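Local structure of cyclase (Uncultured organism, 5IBZ) at the interface of chains A and B. The protein is a cyclase of the putative-cyclase family, whose members are generally linked to arylformamidase-type chemistry, which this protein may share. Numbering follows the deposited sequence. Chains: chain A/B, Uncharacterized protein.

Contacts 1 and 2 sit at opposite ends of a two-fold symmetric interface, their centres about 48 Å apart. They show overlapping stretches of one pairing with the chains exchanged: strand 97-99 of one chain runs along strand 120-122 of the other, and residues 99 and 121 appear in both. Contact 3 lies about 15 Å from contact 2 and 34 Å from contact 1, where strands 101-107 of the two chains meet. The stretch 97-107 of each chain thus links self-pairing in contact 3 to docking on the partner's body. The deposited assembly has four chains; such pairing suggests a dimeric unit within it, though the structure alone does not show which pairing persists in solution.

Contact 1: the interface of chains A and B. Residues chain A 121-122, 263-265, 269; chain B 95-97, 99.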
loop_
_atom_site.group_PDB
_atom_site.type_symbol
_atom_site.label_atom_id
_atom_site.label_comp_id
_atom_site.label_asym_id
_atom_site.label_seq_id
_atom_site.Cartn_x
_atom_site.Cartn_y
_atom_site.Cartn_z
ATOM N N TRP A 121 -2.134 -8.884 -24.457
ATOM C CA TRP A 121 -1.999 -9.839 -25.541
ATOM C C TRP A 121 -3.385 -10.367 -25.883
ATOM O O TRP A 121 -4.381 -9.866 -25.386
ATOM C CB TRP A 121 -1.041 -10.985 -25.158
ATOM C CG TRP A 121 -1.545 -11.869 -24.047
ATOM C CD1 TRP A 121 -2.179 -13.082 -24.179
ATOM C CD2 TRP A 121 -1.485 -11.608 -22.631
ATOM N NE1 TRP A 121 -2.508 -13.574 -22.950
ATOM C CE2 TRP A 121 -2.100 -12.694 -21.984
ATOM C CE3 TRP A 121 -0.970 -10.571 -21.854
ATOM C CZ2 TRP A 121 -2.233 -12.763 -20.592
ATOM C CZ3 TRP A 121 -1.083 -10.650 -20.478
ATOM C CH2 TRP A 121 -1.721 -11.744 -19.858
ATOM N N TYR A 122 -3.452 -11.368 -26.748
ATOM C CA TYR A 122 -4.715 -12.065 -26.995
ATOM C C TYR A 122 -4.387 -13.522 -27.216
ATOM O O TYR A 122 -3.243 -13.873 -27.507
ATOM C CB TYR A 122 -5.481 -11.460 -28.182
ATOM C CG TYR A 122 -4.747 -11.436 -29.496
ATOM C CD1 TYR A 122 -4.793 -12.522 -30.355
ATOM C CD2 TYR A 122 -4.027 -10.314 -29.897
ATOM C CE1 TYR A 122 -4.145 -12.502 -31.575
ATOM C CE2 TYR A 122 -3.360 -10.284 -31.123
ATOM C CZ TYR A 122 -3.431 -11.373 -31.955
ATOM O OH TYR A 122 -2.799 -11.386 -33.174
ATOM N N LEU A 263 -15.454 -5.600 -25.898
ATOM C CA LEU A 263 -14.574 -4.453 -26.122
ATOM C C LEU A 263 -13.270 -4.923 -26.790
ATOM O O LEU A 263 -12.403 -5.504 -26.144
ATOM C CB LEU A 263 -14.330 -3.735 -24.789
ATOM C CG LEU A 263 -13.069 -2.921 -24.492
ATOM C CD1 LEU A 263 -13.245 -1.456 -24.870
ATOM C CD2 LEU A 263 -12.737 -3.055 -23.019
ATOM N N ALA A 264 -13.147 -4.645 -28.088
ATOM C CA ALA A 264 -12.201 -5.347 -28.963
ATOM C C ALA A 264 -10.719 -4.983 -28.753
ATOM O O ALA A 264 -9.851 -5.861 -28.760
ATOM C CB ALA A 264 -12.590 -5.098 -30.430
ATOM N N LEU A 265 -10.447 -3.693 -28.590
ATOM C CA LEU A 265 -9.076 -3.154 -28.414
ATOM C C LEU A 265 -7.984 -3.815 -29.269
ATOM O O LEU A 265 -6.913 -4.206 -28.769
ATOM C CB LEU A 265 -8.671 -3.238 -26.945
ATOM C CG LEU A 265 -9.566 -2.447 -25.984
ATOM C CD1 LEU A 265 -9.050 -2.551 -24.560
ATOM C CD2 LEU A 265 -9.684 -0.983 -26.396
ATOM N N GLY A 269 -3.711 -5.259 -28.828
ATOM C CA GLY A 269 -3.300 -6.616 -29.106
ATOM C C GLY A 269 -2.237 -6.639 -30.178
ATOM O O GLY A 269 -1.234 -7.361 -30.065
ATOM N N SER B 95 -13.605 -9.106 -23.377
ATOM C CA SER B 95 -12.704 -8.670 -24.439
ATOM C C SER B 95 -11.819 -9.822 -24.909
ATOM O O SER B 95 -11.447 -10.689 -24.111
ATOM C CB SER B 95 -11.831 -7.509 -23.956
ATOM O OG SER B 95 -10.894 -7.103 -24.943
ATOM N N PRO B 96 -11.474 -9.844 -26.206
ATOM C CA PRO B 96 -10.447 -10.809 -26.604
ATOM C C PRO B 96 -9.083 -10.417 -26.041
ATOM O O PRO B 96 -8.209 -11.273 -25.935
ATOM C CB PRO B 96 -10.437 -10.732 -28.133
ATOM C CG PRO B 96 -11.531 -9.784 -28.521
ATOM C CD PRO B 96 -11.873 -8.972 -27.321
ATOM N N ILE B 97 -8.897 -9.145 -25.699
ATOM C CA ILE B 97 -7.622 -8.722 -25.140
ATOM C C ILE B 97 -7.543 -9.175 -23.690
ATOM O O ILE B 97 -8.503 -9.081 -22.924
ATOM C CB ILE B 97 -7.400 -7.193 -25.229
ATOM C CG1 ILE B 97 -7.499 -6.726 -26.686
ATOM C CG2 ILE B 97 -6.044 -6.803 -24.659
ATOM C CD1 ILE B 97 -6.478 -7.359 -27.620
ATOM N N PHE B 99 -5.133 -8.878 -20.212
ATOM C CA PHE B 99 -4.250 -7.918 -19.594
ATOM C C PHE B 99 -3.663 -8.377 -18.275
ATOM O O PHE B 99 -4.256 -9.122 -17.571
ATOM C CB PHE B 99 -5.039 -6.686 -19.136
ATOM C CG PHE B 99 -5.573 -5.830 -20.212
ATOM C CD1 PHE B 99 -4.790 -4.944 -20.858
ATOM C CD2 PHE B 99 -6.895 -5.890 -20.536
ATOM C CE1 PHE B 99 -5.299 -4.119 -21.818
ATOM C CE2 PHE B 99 -7.410 -5.065 -21.503
ATOM C CZ PHE B 99 -6.612 -4.193 -22.138
#
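B:Ile97 pushes its side chain among carbonyls of chain A, between strand 120-122 and the turn at A:Ala264 and A:Leu265. From B:Ile97 CB, which stands 4.0 Å from A:Trp121 O, the two branches part. The methyl B:Ile97 CG2 is turned toward the same carbonyl, coming to 3.6 Å from A:Trp121 O, and also lies over the rim of the B:Phe99 ring. B:Ile97 CG1 is anti to the carbonyl carbon (chi1 -57°), which sends it toward the turn, where it lies 3.3 Å from A:Ala264 O and close to A:Leu265 O as well. At the tip, B:Ile97 CD1 rests 3.6 Å from A:Gly269 CA on helix 266-275. Nearby, A:Leu265 brings CD1 to the edge of the B:Phe99 ring, in its plane, the two side chains crossing at about a right angle. At the other end of the patch, B:Ser95 OG donates to A:Leu263 O at 2.5 Å, nearly along the C=O axis; A:Leu263 is poorly ordered, so this short length deserves caution. B:Ser95 OG also accepts from B:Ile97 N at 3.0 Å and ties the turn around B:Pro96. An alanine in place of B:Ser95 would probably leave B:Ile97 N without this mate and the turn freer to move, with A:Leu263 O a less certain loss. In the fold, B:Ile97 forms an antiparallel bridge with A:Tyr122, beside the start of the helix that carries A:His268 of the acetylphosphate pocket.

Contact 2: the interface of chains A and B. Residues chain A 79-81, 83-84, 98-100; chain B 121, 132, 135.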
loop_
_atom_site.group_PDB
_atom_site.type_symbol
_atom_site.label_atom_id
_atom_site.label_comp_id
_atom_site.label_asym_id
_atom_site.label_seq_id
_atom_site.Cartn_x
_atom_site.Cartn_y
_atom_site.Cartn_z
ATOM N N THR A 79 7.423 14.128 9.242
ATOM C CA THR A 79 7.325 15.422 8.573
ATOM C C THR A 79 7.962 16.524 9.391
ATOM O O THR A 79 8.236 16.341 10.569
ATOM C CB THR A 79 5.859 15.876 8.348
ATOM O OG1 THR A 79 5.289 16.268 9.603
ATOM C CG2 THR A 79 5.028 14.796 7.713
ATOM N N GLY A 80 8.105 17.695 8.777
ATOM C CA GLY A 80 8.536 18.870 9.518
ATOM C C GLY A 80 7.599 19.244 10.655
ATOM O O GLY A 80 8.040 19.670 11.726
ATOM N N ALA A 81 6.303 19.074 10.429
ATOM C CA ALA A 81 5.300 19.391 11.438
ATOM C C ALA A 81 5.527 18.616 12.731
ATOM O O ALA A 81 5.231 19.105 13.825
ATOM C CB ALA A 81 3.893 19.093 10.897
ATOM N N TYR A 83 8.210 18.035 14.227
ATOM C CA TYR A 83 9.241 18.672 15.035
ATOM C C TYR A 83 8.737 19.988 15.617
ATOM O O TYR A 83 9.253 20.459 16.614
ATOM C CB TYR A 83 10.521 18.911 14.201
ATOM C CG TYR A 83 11.142 17.632 13.673
ATOM C CD1 TYR A 83 12.033 16.886 14.436
ATOM C CD2 TYR A 83 10.831 17.171 12.400
ATOM C CE1 TYR A 83 12.585 15.702 13.930
ATOM C CE2 TYR A 83 11.365 16.005 11.910
ATOM C CZ TYR A 83 12.245 15.278 12.673
ATOM O OH TYR A 83 12.787 14.116 12.150
ATOM N N VAL A 84 7.750 20.589 14.964
ATOM C CA VAL A 84 7.057 21.718 15.544
ATOM C C VAL A 84 6.274 21.188 16.731
ATOM O O VAL A 84 6.312 21.761 17.800
ATOM C CB VAL A 84 6.094 22.402 14.553
ATOM C CG1 VAL A 84 5.533 23.688 15.149
ATOM C CG2 VAL A 84 6.766 22.708 13.242
ATOM N N ARG A 98 17.197 16.659 11.447
ATOM C CA ARG A 98 15.770 16.459 11.394
ATOM C C ARG A 98 15.485 15.993 9.982
ATOM O O ARG A 98 16.174 16.401 9.042
ATOM C CB ARG A 98 15.009 17.736 11.731
ATOM C CG ARG A 98 15.312 18.235 13.143
ATOM C CD ARG A 98 14.527 19.470 13.512
ATOM N NE ARG A 98 14.823 19.843 14.887
ATOM C CZ ARG A 98 14.166 20.764 15.579
ATOM N NH1 ARG A 98 13.155 21.425 15.034
ATOM N NH2 ARG A 98 14.523 21.017 16.833
ATOM N N PHE A 99 14.520 15.102 9.840
ATOM C CA PHE A 99 14.244 14.546 8.525
ATOM C C PHE A 99 12.773 14.277 8.291
ATOM O O PHE A 99 11.973 14.136 9.220
ATOM C CB PHE A 99 15.049 13.267 8.309
ATOM C CG PHE A 99 14.627 12.122 9.166
ATOM C CD1 PHE A 99 14.933 12.093 10.519
ATOM C CD2 PHE A 99 13.948 11.054 8.616
ATOM C CE1 PHE A 99 14.539 11.016 11.311
ATOM C CE2 PHE A 99 13.560 9.980 9.399
ATOM C CZ PHE A 99 13.855 9.966 10.746
ATOM N N ALA A 100 12.438 14.218 7.012
ATOM C CA ALA A 100 11.122 13.827 6.561
ATOM C C ALA A 100 11.267 12.645 5.613
ATOM O O ALA A 100 12.195 12.609 4.824
ATOM C CB ALA A 100 10.429 15.003 5.878
ATOM N N TRP B 121 17.338 18.660 7.390
ATOM C CA TRP B 121 17.735 19.989 7.835
ATOM C C TRP B 121 18.179 19.893 9.283
ATOM O O TRP B 121 18.283 18.802 9.839
ATOM C CB TRP B 121 16.587 20.991 7.663
ATOM C CG TRP B 121 15.376 20.736 8.522
ATOM C CD1 TRP B 121 15.074 21.358 9.701
ATOM C CD2 TRP B 121 14.317 19.784 8.295
ATOM N NE1 TRP B 121 13.908 20.870 10.213
ATOM C CE2 TRP B 121 13.415 19.904 9.374
ATOM C CE3 TRP B 121 14.039 18.856 7.280
ATOM C CZ2 TRP B 121 12.275 19.121 9.486
ATOM C CZ3 TRP B 121 12.887 18.098 7.382
ATOM C CH2 TRP B 121 12.025 18.223 8.483
ATOM N N GLU B 132 10.209 24.688 8.902
ATOM C CA GLU B 132 9.907 23.259 8.903
ATOM C C GLU B 132 8.376 23.041 8.978
ATOM O O GLU B 132 7.887 22.002 8.531
ATOM C CB GLU B 132 10.645 22.547 10.041
ATOM C CG GLU B 132 10.224 22.985 11.435
ATOM C CD GLU B 132 11.039 22.340 12.565
ATOM O OE1 GLU B 132 11.911 21.464 12.314
ATOM O OE2 GLU B 132 10.788 22.720 13.740
ATOM N N ILE B 135 6.547 21.678 5.914
ATOM C CA ILE B 135 6.668 20.289 5.503
ATOM C C ILE B 135 5.693 19.475 6.350
ATOM O O ILE B 135 5.924 19.246 7.545
ATOM C CB ILE B 135 8.127 19.790 5.660
ATOM C CG1 ILE B 135 9.144 20.811 5.123
ATOM C CG2 ILE B 135 8.309 18.434 5.022
ATOM C CD1 ILE B 135 8.918 21.217 3.663
HETATM O O HOH W 1 10.835 22.618 16.854
#
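A:Arg98 lays its CB over the face of the B:Trp121 indole, 3.8 Å from the centroid of the five-membered ring, while the same carbon sits over the centre of the A:Tyr83 ring. This is the tight part. A:Gly80 CA packs against the six-membered ring, 3.7 Å from B:Trp121 CH2, and the A:Tyr83 ring brings its CD2 up to B:Trp121 CZ2. The phenol end of A:Tyr83 is fixed within its own chain: OH donates to a lone pair of A:Phe99 O and accepts from A:Phe99 N. Paired backbone bonds between A:Arg98 and B:Trp121 make an antiparallel bridge, and A:Ala81 N, on helix 80-85, binds B:Ile135 O at 2.9 Å.

Beyond the indole the contact turns polar. The arginine chain, extended from CG to NE (chi2 -178°), carries its guanidinium almost coplanar with the B:Glu132 carboxylate, 14° between planes, and A:Arg98 NH1 meets the syn lone pair of B:Glu132 OE1 at 3.0 Å in a salt bridge. B:Trp121 NE1 reaches B:Glu132 OE1 on the anti side, tilted out of the carboxylate plane, also at 3.0 Å, so two donors grip it and probably limit the turning of the carboxylate. On the looser, hydrated side a water joins A:Tyr83 O, at 2.7 Å, to A:Arg98 NH1 and B:Glu132 OE2. The site docks chain A's strand 97-99 and helix 80-85 onto chain B, and may steady the strand that follows B:His119 of the ligand pocket.

Contact 3: the interface of chains A and B. Residues chain A 74, 101-104; chain B 106-109, 314.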
loop_
_atom_site.group_PDB
_atom_site.type_symbol
_atom_site.label_atom_id
_atom_site.label_comp_id
_atom_site.label_asym_id
_atom_site.label_seq_id
_atom_site.Cartn_x
_atom_site.Cartn_y
_atom_site.Cartn_z
ATOM N N HIS A 74 0.079 9.121 -1.844
ATOM C CA HIS A 74 1.294 9.561 -1.152
ATOM C C HIS A 74 0.998 9.737 0.334
ATOM O O HIS A 74 0.005 10.367 0.688
ATOM C CB HIS A 74 1.750 10.883 -1.798
ATOM C CG HIS A 74 2.966 11.524 -1.185
ATOM N ND1 HIS A 74 3.007 12.865 -0.882
ATOM C CD2 HIS A 74 4.204 11.040 -0.918
ATOM C CE1 HIS A 74 4.205 13.174 -0.410
ATOM N NE2 HIS A 74 4.950 12.084 -0.421
ATOM N N ASP A 101 10.346 11.692 5.703
ATOM C CA ASP A 101 10.349 10.447 4.923
ATOM C C ASP A 101 8.946 10.198 4.381
ATOM O O ASP A 101 7.970 10.561 5.040
ATOM C CB ASP A 101 10.734 9.227 5.785
ATOM C CG ASP A 101 12.238 8.963 5.859
ATOM O OD1 ASP A 101 13.045 9.784 5.399
ATOM O OD2 ASP A 101 12.612 7.890 6.397
ATOM N N ASP A 102 8.826 9.577 3.213
ATOM C CA ASP A 102 7.496 9.305 2.684
ATOM C C ASP A 102 7.401 8.023 1.870
ATOM O O ASP A 102 8.401 7.322 1.642
ATOM C CB ASP A 102 6.987 10.490 1.872
ATOM C CG ASP A 102 7.951 10.989 0.805
ATOM O OD1 ASP A 102 9.066 10.438 0.620
ATOM O OD2 ASP A 102 7.551 11.988 0.139
ATOM N N TYR A 103 6.157 7.717 1.487
ATOM C CA TYR A 103 5.761 6.449 0.877
ATOM C C TYR A 103 4.783 6.695 -0.262
ATOM O O TYR A 103 4.089 7.711 -0.293
ATOM C CB TYR A 103 5.087 5.523 1.914
ATOM C CG TYR A 103 6.042 4.767 2.797
ATOM C CD1 TYR A 103 6.692 5.379 3.853
ATOM C CD2 TYR A 103 6.284 3.418 2.565
ATOM C CE1 TYR A 103 7.599 4.687 4.620
ATOM C CE2 TYR A 103 7.169 2.715 3.345
ATOM C CZ TYR A 103 7.820 3.349 4.374
ATOM O OH TYR A 103 8.722 2.651 5.173
ATOM N N ILE A 104 4.683 5.729 -1.168
ATOM C CA ILE A 104 3.690 5.782 -2.217
ATOM C C ILE A 104 3.066 4.405 -2.383
ATOM O O ILE A 104 3.754 3.383 -2.275
ATOM C CB ILE A 104 4.286 6.266 -3.545
ATOM C CG1 ILE A 104 3.185 6.565 -4.573
ATOM C CG2 ILE A 104 5.286 5.280 -4.119
ATOM C CD1 ILE A 104 2.737 8.003 -4.553
HETATM N N MSE B 106 5.919 1.404 -1.766
HETATM C CA MSE B 106 7.328 1.555 -1.401
HETATM C C MSE B 106 7.623 2.841 -0.678
HETATM O O MSE B 106 6.946 3.839 -0.894
HETATM C CB MSE B 106 8.219 1.491 -2.653
HETATM C CG MSE B 106 7.995 2.628 -3.621
HETATM SE SE MSE B 106 9.082 2.414 -5.232
HETATM C CE MSE B 106 10.855 2.609 -4.467
ATOM N N PRO B 107 8.654 2.829 0.174
ATOM C CA PRO B 107 9.172 4.114 0.611
ATOM C C PRO B 107 9.791 4.831 -0.560
ATOM O O PRO B 107 10.416 4.183 -1.404
ATOM C CB PRO B 107 10.248 3.752 1.643
ATOM C CG PRO B 107 10.198 2.241 1.813
ATOM C CD PRO B 107 9.522 1.713 0.597
ATOM N N LEU B 108 9.633 6.152 -0.632
ATOM C CA LEU B 108 10.285 6.901 -1.691
ATOM C C LEU B 108 11.783 6.984 -1.433
ATOM O O LEU B 108 12.541 7.311 -2.366
ATOM C CB LEU B 108 9.663 8.291 -1.847
ATOM C CG LEU B 108 8.186 8.253 -2.243
ATOM C CD1 LEU B 108 7.578 9.646 -2.429
ATOM C CD2 LEU B 108 7.927 7.418 -3.487
ATOM N N GLN B 109 12.194 6.652 -0.204
ATOM C CA GLN B 109 13.601 6.492 0.183
ATOM C C GLN B 109 13.982 5.015 0.243
ATOM O O GLN B 109 14.905 4.646 0.963
ATOM C CB GLN B 109 13.881 7.129 1.558
ATOM C CG GLN B 109 13.750 8.634 1.658
ATOM C CD GLN B 109 12.304 9.124 1.606
ATOM O OE1 GLN B 109 11.482 8.719 2.418
ATOM N NE2 GLN B 109 11.992 9.959 0.624
ATOM N N GLY B 314 11.489 13.141 -1.789
ATOM C CA GLY B 314 12.489 12.440 -2.572
ATOM C C GLY B 314 11.774 11.633 -3.628
ATOM O O GLY B 314 10.557 11.724 -3.773
HETATM O O HOH W 2 10.668 6.455 3.340
#
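A:Asp102 and B:Gln109 meet through matched polar groups where strands 101-107 of two putative-cyclase family subunits pair antiparallel. B:Gln109 OE1 takes A:Asp102 N on a lone pair, in the plane of its amide, at 2.9 Å. B:Gln109 NE2 donates to A:Asp102 OD1 at 3.0 Å, arriving nearly in line with the C-O bond, with amide and carboxylate planes only 15° apart. One glutamine amide therefore reads both the backbone and the side chain of the aspartate, helped by a bend at chi2 (72°). A water bridges B:Gln109 OE1, at 2.6 Å, to A:Asp102 O. B:Leu108 N closes the ladder on A:Asp102 O at 2.8 Å, and the bridge continues with two bonds between A:Ile104 and B:Met106, a selenomethionine in this model.

Around this run the apolar contacts. B:Pro107 sets its CA over one face of the A:Tyr103 ring, toward the rim, and B:Pro107 CG comes 3.4 Å from A:Tyr103 CE2. B:Leu108 splits its methyls: CD1 lies against the A:Asp102 carboxylate, while B:Leu108 CD2 packs snugly on A:Ile104 CG2 at 3.5 Å.

Farther out, A:His74, on strand 73-76, positions the aspartate. A:His74 NE2 donates to A:Asp102 OD2 at 2.7 Å, in the plane of the imidazole but on the anti side of the oxygen and 32° out of the carboxylate plane, which is likely to keep OD1 turned toward the glutamine.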